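Local structure of ABC transporter substrate-binding protein (Rhizobium radiobacter, 6TFX) at residues G168-E173 and G192-S197; L219-G224 and L470-E475. The protein binds the opine mannopinic acid in a pocket as the solute-binding protein of an ABC transporter, probably delivering mannityl-opines for import into the bacterium. All coordinates share one frame; numbering follows the deposited sequence.

In the fold
Both contacts are buried and are made mainly by apolar side chains; contact 1 adds two carbonyl oxygens set against carbon, while contact 2 is carbon on carbon alone. Both reach the same mixed sheet on one side of the chain's centre, with their own centres about 16 Å apart. Contact 1 is local: 168-173 enters the first strand of the hairpin 170-176/180-185, and 192-197 belongs to the loop that follows it, so that rigid proline and aromatic rings meet where loop runs beside sheet. Contact 2 joins 219-224 to 470-475, 246 residues later, and rests on a valine methyl set against a leucine and a tryptophan. Neither touches the opine pocket or the magnesium-binding cysteines.

Contact 1 of 2, residues G168-E173 and G192-S197; sequences GPFQVE and GKPKLS
Phe170 lays its ring against Pro194, CZ lying 3.8 Å from Pro194 CB, while Pro194 CG sits over one face of the ring. This is a hydrophobic contact of an aromatic face with a proline ring, the two side chains sliding past each other in opposite directions. The first torsion (chi1 -62°) places CG of Phe170 beside the backbone N and anti to the carbonyl carbon, which carries the far end of the ring toward the loop. The second apolar pair is proline to proline: Pro169 CB comes to 4.0 Å from Pro194 CG. Both rings are rigid, so little flexibility is lost in packing them. Leu196 adds its CB, 4.2 Å from Phe170 CE1.

Backbone oxygens make the remaining contacts. Pro169 O approaches Pro194 CG at 3.3 Å, and Leu196 O lies at the edge of the Phe170 ring, near its plane, 3.9 Å from CE1.

Phe170 begins strand 170-176, which pairs antiparallel with strand 180-185; its ring also packs on Leu183 of that partner. The loop 192-197 leads into strand 198-203 of the same sheet, with Pro194 on Ala185 and Leu196 reaching Leu6 of strand 5-10 and Phe492 of strand 491-492.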
ATOM      1  N   GLY A 168       8.640  -3.616  17.784  1.00 16.98           N
ATOM      2  CA  GLY A 168       9.361  -4.196  16.654  1.00 16.94           C
ATOM      3  C   GLY A 168      10.868  -4.201  16.865  1.00 20.06           C
ATOM      4  O   GLY A 168      11.390  -3.680  17.877  1.00 18.51           O
ATOM      5  N   PRO A 169      11.599  -4.772  15.888  1.00 17.22           N
ATOM      6  CA  PRO A 169      13.053  -4.950  16.074  1.00 15.74           C
ATOM      7  C   PRO A 169      13.897  -3.689  16.007  1.00 19.38           C
ATOM      8  O   PRO A 169      15.040  -3.723  16.459  1.00 19.16           O
ATOM      9  CB  PRO A 169      13.438  -5.940  14.957  1.00 17.11           C
ATOM     10  CG  PRO A 169      12.343  -5.801  13.907  1.00 20.27           C
ATOM     11  CD  PRO A 169      11.093  -5.503  14.702  1.00 17.60           C
ATOM     12  N   PHE A 170      13.373  -2.587  15.399  1.00 16.51           N
ATOM     13  CA  PHE A 170      14.156  -1.352  15.296  1.00 15.45           C
ATOM     14  C   PHE A 170      13.366  -0.187  15.841  1.00 20.05           C
ATOM     15  O   PHE A 170      12.156  -0.144  15.681  1.00 20.01           O
ATOM     16  CB  PHE A 170      14.585  -1.095  13.840  1.00 16.69           C
ATOM     17  CG  PHE A 170      15.469  -2.210  13.324  1.00 17.66           C
ATOM     18  CD1 PHE A 170      16.831  -2.230  13.614  1.00 20.59           C
ATOM     19  CD2 PHE A 170      14.931  -3.272  12.604  1.00 18.66           C
ATOM     20  CE1 PHE A 170      17.640  -3.303  13.203  1.00 21.38           C
ATOM     21  CE2 PHE A 170      15.745  -4.330  12.171  1.00 19.66           C
ATOM     22  CZ  PHE A 170      17.084  -4.352  12.498  1.00 18.46           C
ATOM     23  N   GLN A 171      14.057   0.784  16.419  1.00 18.23           N
ATOM     24  CA  GLN A 171      13.404   1.970  16.983  1.00 19.17           C
ATOM     25  C   GLN A 171      13.947   3.198  16.326  1.00 22.49           C
ATOM     26  O   GLN A 171      15.101   3.220  15.912  1.00 22.12           O
ATOM     27  CB  GLN A 171      13.643   2.061  18.502  1.00 20.69           C
ATOM     28  CG  GLN A 171      15.133   2.106  18.886  1.00 20.56           C
ATOM     29  CD  GLN A 171      15.421   1.315  20.131  1.00 41.50           C
ATOM     30  OE1 GLN A 171      14.517   0.910  20.863  1.00 40.57           O
ATOM     31  NE2 GLN A 171      16.692   1.053  20.385  1.00 31.86           N
ATOM     32  N   VAL A 172      13.141   4.259  16.287  1.00 19.26           N
ATOM     33  CA  VAL A 172      13.596   5.508  15.706  1.00 19.95           C
ATOM     34  C   VAL A 172      14.425   6.231  16.747  1.00 24.57           C
ATOM     35  O   VAL A 172      13.895   6.600  17.800  1.00 24.35           O
ATOM     36  CB  VAL A 172      12.425   6.367  15.180  1.00 24.13           C
ATOM     37  CG1 VAL A 172      12.894   7.766  14.770  1.00 25.00           C
ATOM     38  CG2 VAL A 172      11.727   5.669  14.020  1.00 23.87           C
ATOM     39  N   GLU A 173      15.725   6.394  16.473  1.00 20.69           N
ATOM     40  CA  GLU A 173      16.603   7.135  17.378  1.00 21.16           C
ATOM     41  C   GLU A 173      16.460   8.643  17.109  1.00 28.59           C
ATOM     42  O   GLU A 173      16.379   9.438  18.054  1.00 29.41           O
ATOM     43  CB  GLU A 173      18.051   6.684  17.199  1.00 23.40           C
ATOM     44  CG  GLU A 173      19.008   7.345  18.179  1.00 30.31           C
ATOM     45  CD  GLU A 173      20.443   6.894  18.008  1.00 51.18           C
ATOM     46  OE1 GLU A 173      21.103   7.345  17.043  1.00 45.67           O
ATOM     47  OE2 GLU A 173      20.908   6.085  18.842  1.00 45.96           O
ATOM     48  N   GLY A 192      14.937 -11.846  19.962  1.00 22.99           N
ATOM     49  CA  GLY A 192      16.384 -11.737  20.096  1.00 23.02           C
ATOM     50  C   GLY A 192      16.876 -10.415  19.552  1.00 25.97           C
ATOM     51  O   GLY A 192      16.244  -9.812  18.670  1.00 23.98           O
ATOM     52  N   LYS A 193      18.004  -9.954  20.073  1.00 24.75           N
ATOM     53  CA  LYS A 193      18.579  -8.684  19.647  1.00 24.41           C
ATOM     54  C   LYS A 193      18.976  -8.744  18.144  1.00 24.31           C
ATOM     55  O   LYS A 193      19.655  -9.691  17.721  1.00 21.40           O
ATOM     56  CB  LYS A 193      19.823  -8.353  20.503  1.00 27.91           C
ATOM     57  CG  LYS A 193      20.406  -6.970  20.224  1.00 46.39           C
ATOM     58  CD  LYS A 193      21.699  -6.718  20.990  1.00 57.76           C
ATOM     59  CE  LYS A 193      22.103  -5.265  20.894  1.00 70.40           C
ATOM     60  NZ  LYS A 193      23.273  -4.954  21.753  1.00 79.93           N
ATOM     61  N   PRO A 194      18.584  -7.745  17.330  1.00 21.28           N
ATOM     62  CA  PRO A 194      18.980  -7.767  15.920  1.00 19.77           C
ATOM     63  C   PRO A 194      20.480  -7.882  15.692  1.00 22.72           C
ATOM     64  O   PRO A 194      21.294  -7.408  16.499  1.00 22.07           O
ATOM     65  CB  PRO A 194      18.439  -6.436  15.382  1.00 21.10           C
ATOM     66  CG  PRO A 194      17.232  -6.183  16.234  1.00 25.32           C
ATOM     67  CD  PRO A 194      17.669  -6.607  17.601  1.00 22.18           C
ATOM     68  N   LYS A 195      20.841  -8.498  14.558  1.00 18.18           N
ATOM     69  CA  LYS A 195      22.246  -8.624  14.140  1.00 19.59           C
ATOM     70  C   LYS A 195      22.765  -7.281  13.639  1.00 22.89           C
ATOM     71  O   LYS A 195      23.956  -7.008  13.749  1.00 25.09           O
ATOM     72  CB  LYS A 195      22.386  -9.697  13.060  1.00 20.86           C
ATOM     73  CG  LYS A 195      22.123 -11.070  13.638  1.00 23.47           C
ATOM     74  CD  LYS A 195      22.265 -12.134  12.572  1.00 21.92           C
ATOM     75  CE  LYS A 195      21.914 -13.468  13.191  1.00 27.00           C
ATOM     76  NZ  LYS A 195      22.189 -14.588  12.259  1.00 22.73           N
ATOM     77  N   LEU A 196      21.867  -6.433  13.121  1.00 19.82           N
ATOM     78  CA  LEU A 196      22.234  -5.078  12.707  1.00 19.98           C
ATOM     79  C   LEU A 196      22.097  -4.173  13.930  1.00 25.38           C
ATOM     80  O   LEU A 196      21.147  -4.317  14.697  1.00 26.00           O
ATOM     81  CB  LEU A 196      21.289  -4.554  11.606  1.00 19.21           C
ATOM     82  CG  LEU A 196      21.270  -5.309  10.280  1.00 22.61           C
ATOM     83  CD1 LEU A 196      20.212  -4.719   9.382  1.00 22.36           C
ATOM     84  CD2 LEU A 196      22.623  -5.242   9.574  1.00 25.65           C
ATOM     85  N   SER A 197      23.012  -3.233  14.096  1.00 21.96           N
ATOM     86  CA  SER A 197      22.943  -2.297  15.216  1.00 21.75           C
ATOM     87  C   SER A 197      22.240  -1.013  14.807  1.00 24.47           C
ATOM     88  O   SER A 197      21.625  -0.360  15.652  1.00 23.04           O
ATOM     89  CB  SER A 197      24.353  -1.973  15.704  1.00 24.71           C
ATOM     90  OG  SER A 197      25.065  -1.386  14.630  1.00 27.96           O
TER

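Contact 2 of 2, residues L219-G224 and L470-E475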
ATOM      1  N   LEU A 219      25.528   3.122  -0.167  1.00 26.45           N
ATOM      2  CA  LEU A 219      24.297   2.398   0.171  1.00 22.98           C
ATOM      3  C   LEU A 219      24.471   0.909   0.023  1.00 25.66           C
ATOM      4  O   LEU A 219      25.057   0.440  -0.955  1.00 24.42           O
ATOM      5  CB  LEU A 219      23.109   2.837  -0.737  1.00 21.63           C
ATOM      6  CG  LEU A 219      22.743   4.322  -0.808  1.00 24.47           C
ATOM      7  CD1 LEU A 219      21.699   4.577  -1.902  1.00 23.58           C
ATOM      8  CD2 LEU A 219      22.257   4.836   0.535  1.00 25.27           C
ATOM      9  N   ASP A 220      23.895   0.155   0.951  1.00 21.66           N
ATOM     10  CA  ASP A 220      23.873  -1.297   0.843  1.00 20.75           C
ATOM     11  C   ASP A 220      22.620  -1.735   0.074  1.00 23.26           C
ATOM     12  O   ASP A 220      22.578  -2.835  -0.486  1.00 22.50           O
ATOM     13  CB  ASP A 220      23.864  -1.913   2.238  1.00 21.33           C
ATOM     14  CG  ASP A 220      25.067  -1.463   3.047  1.00 26.13           C
ATOM     15  OD1 ASP A 220      26.210  -1.793   2.642  1.00 28.26           O
ATOM     16  OD2 ASP A 220      24.867  -0.760   4.078  1.00 26.43           O
ATOM     17  N   VAL A 221      21.580  -0.896   0.107  1.00 20.08           N
ATOM     18  CA  VAL A 221      20.297  -1.169  -0.554  1.00 19.61           C
ATOM     19  C   VAL A 221      19.816   0.106  -1.202  1.00 21.84           C
ATOM     20  O   VAL A 221      19.901   1.170  -0.594  1.00 21.15           O
ATOM     21  CB  VAL A 221      19.229  -1.642   0.484  1.00 23.34           C
ATOM     22  CG1 VAL A 221      17.838  -1.818  -0.151  1.00 23.28           C
ATOM     23  CG2 VAL A 221      19.657  -2.919   1.174  1.00 23.56           C
ATOM     24  N   GLU A 222      19.229  -0.005  -2.400  1.00 20.04           N
ATOM     25  CA  GLU A 222      18.611   1.160  -3.018  1.00 18.76           C
ATOM     26  C   GLU A 222      17.319   0.781  -3.704  1.00 20.41           C
ATOM     27  O   GLU A 222      17.224  -0.292  -4.317  1.00 20.73           O
ATOM     28  CB  GLU A 222      19.545   1.904  -3.977  1.00 20.87           C
ATOM     29  CG  GLU A 222      19.765   1.206  -5.311  1.00 27.84           C
ATOM     30  CD  GLU A 222      20.056   2.093  -6.508  1.00 34.20           C
ATOM     31  OE1 GLU A 222      20.649   1.576  -7.478  1.00 35.75           O
ATOM     32  OE2 GLU A 222      19.690   3.288  -6.488  1.00 34.15           O
ATOM     33  N   GLN A 223      16.318   1.637  -3.566  1.00 17.25           N
ATOM     34  CA  GLN A 223      15.064   1.431  -4.283  1.00 15.98           C
ATOM     35  C   GLN A 223      15.337   1.669  -5.767  1.00 20.33           C
ATOM     36  O   GLN A 223      16.084   2.594  -6.140  1.00 20.24           O
ATOM     37  CB  GLN A 223      14.001   2.408  -3.782  1.00 16.09           C
ATOM     38  CG  GLN A 223      12.619   2.159  -4.394  1.00 18.53           C
ATOM     39  CD  GLN A 223      11.536   2.931  -3.703  1.00 22.78           C
ATOM     40  OE1 GLN A 223      11.772   3.672  -2.733  1.00 19.43           O
ATOM     41  NE2 GLN A 223      10.290   2.753  -4.180  1.00 25.41           N
ATOM     42  N   GLY A 224      14.734   0.840  -6.595  1.00 17.87           N
ATOM     43  CA  GLY A 224      14.889   0.965  -8.027  1.00 19.25           C
ATOM     44  C   GLY A 224      13.694   1.655  -8.623  1.00 23.82           C
ATOM     45  O   GLY A 224      13.019   2.444  -7.954  1.00 22.84           O
ATOM     46  N   LEU A 470      24.729  -8.630   1.638  1.00 21.21           N
ATOM     47  CA  LEU A 470      23.612  -8.488   2.573  1.00 20.81           C
ATOM     48  C   LEU A 470      22.723  -9.720   2.453  1.00 24.40           C
ATOM     49  O   LEU A 470      22.401 -10.116   1.343  1.00 25.34           O
ATOM     50  CB  LEU A 470      22.805  -7.220   2.212  1.00 20.31           C
ATOM     51  CG  LEU A 470      21.497  -6.971   3.024  1.00 23.71           C
ATOM     52  CD1 LEU A 470      21.775  -6.829   4.523  1.00 22.68           C
ATOM     53  CD2 LEU A 470      20.809  -5.738   2.544  1.00 24.89           C
ATOM     54  N   GLY A 471      22.364 -10.325   3.587  1.00 19.12           N
ATOM     55  CA  GLY A 471      21.454 -11.460   3.627  1.00 18.93           C
ATOM     56  C   GLY A 471      20.183 -11.081   4.368  1.00 20.23           C
ATOM     57  O   GLY A 471      20.251 -10.483   5.456  1.00 17.68           O
ATOM     58  N   TRP A 472      19.002 -11.378   3.789  1.00 18.38           N
ATOM     59  CA  TRP A 472      17.760 -11.033   4.474  1.00 19.01           C
ATOM     60  C   TRP A 472      17.460 -11.962   5.656  1.00 19.96           C
ATOM     61  O   TRP A 472      16.781 -11.550   6.594  1.00 21.28           O
ATOM     62  CB  TRP A 472      16.558 -11.077   3.521  1.00 19.71           C
ATOM     63  CG  TRP A 472      16.644 -10.161   2.332  1.00 20.85           C
ATOM     64  CD1 TRP A 472      16.541 -10.520   1.022  1.00 23.69           C
ATOM     65  CD2 TRP A 472      16.761  -8.728   2.350  1.00 21.34           C
ATOM     66  NE1 TRP A 472      16.620  -9.405   0.215  1.00 23.13           N
ATOM     67  CE2 TRP A 472      16.744  -8.289   1.004  1.00 24.56           C
ATOM     68  CE3 TRP A 472      16.871  -7.767   3.374  1.00 22.62           C
ATOM     69  CZ2 TRP A 472      16.861  -6.933   0.655  1.00 23.78           C
ATOM     70  CZ3 TRP A 472      17.016  -6.426   3.023  1.00 23.86           C
ATOM     71  CH2 TRP A 472      17.018  -6.026   1.677  1.00 24.02           C
ATOM     72  N   GLY A 473      17.933 -13.206   5.577  1.00 20.19           N
ATOM     73  CA  GLY A 473      17.642 -14.237   6.569  1.00 19.99           C
ATOM     74  C   GLY A 473      16.483 -15.127   6.144  1.00 21.62           C
ATOM     75  O   GLY A 473      16.108 -16.079   6.842  1.00 20.68           O
ATOM     76  N   PHE A 474      15.934 -14.837   4.973  1.00 16.50           N
ATOM     77  CA  PHE A 474      14.782 -15.571   4.415  1.00 16.14           C
ATOM     78  C   PHE A 474      14.669 -15.165   2.939  1.00 20.35           C
ATOM     79  O   PHE A 474      15.322 -14.219   2.502  1.00 19.91           O
ATOM     80  CB  PHE A 474      13.479 -15.179   5.149  1.00 16.71           C
ATOM     81  CG  PHE A 474      13.304 -13.693   5.366  1.00 16.88           C
ATOM     82  CD1 PHE A 474      12.788 -12.879   4.362  1.00 19.19           C
ATOM     83  CD2 PHE A 474      13.699 -13.099   6.564  1.00 17.39           C
ATOM     84  CE1 PHE A 474      12.667 -11.492   4.551  1.00 17.30           C
ATOM     85  CE2 PHE A 474      13.588 -11.715   6.747  1.00 19.42           C
ATOM     86  CZ  PHE A 474      13.068 -10.926   5.741  1.00 18.42           C
ATOM     87  N   GLU A 475      13.811 -15.834   2.202  1.00 18.91           N
ATOM     88  CA  GLU A 475      13.606 -15.488   0.802  1.00 18.82           C
ATOM     89  C   GLU A 475      12.632 -14.292   0.741  1.00 20.44           C
ATOM     90  O   GLU A 475      11.511 -14.364   1.263  1.00 19.16           O
ATOM     91  CB  GLU A 475      13.026 -16.695   0.066  1.00 21.26           C
ATOM     92  CG  GLU A 475      12.644 -16.390  -1.368  1.00 29.54           C
ATOM     93  CD  GLU A 475      11.783 -17.469  -1.994  1.00 46.01           C
ATOM     94  OE1 GLU A 475      11.032 -18.161  -1.266  1.00 39.99           O
ATOM     95  OE2 GLU A 475      11.848 -17.605  -3.232  1.00 35.89           O
TER
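Val221 drives a single methyl, CG2, into the contact, where it meets both Leu470 and Trp472. Its CG2 lies only 3.3 Å from Leu470 CD2, tighter than usual van der Waals contact, with little room between the two methyls. At chi1 175° CG1 takes the place anti to the backbone N, leaving CG2 beside that N to meet both partners. A short beta-branched residue suits this place, bringing a methyl close to the strand.

Leu470 crosses Val221 at about a right angle. Of its two methyls CD2 does the touching; the longer leucine bridges to a strand with which it shares no backbone pairing.

Trp472 contributes the far rim of its indole: CH2 approaches Val221 CG2 at 4.1 Å, obliquely to the ring. The apolar benzo end is the part turned to the valine, while NE1 is hydrogen-bonded to Asp243 OD2, which satisfies the polar side of a buried indole.

Val221 also packs on Met8 and Trp464 of strands 5-10 and 454-467. Strands 198-203 and 221-223, joined through helix 207-215, both pair parallel with 5-10 between them: a beta-alpha-beta crossover, a unit of the alpha/beta lobes of periplasmic binding proteins, with 470-475 packed on its last strand.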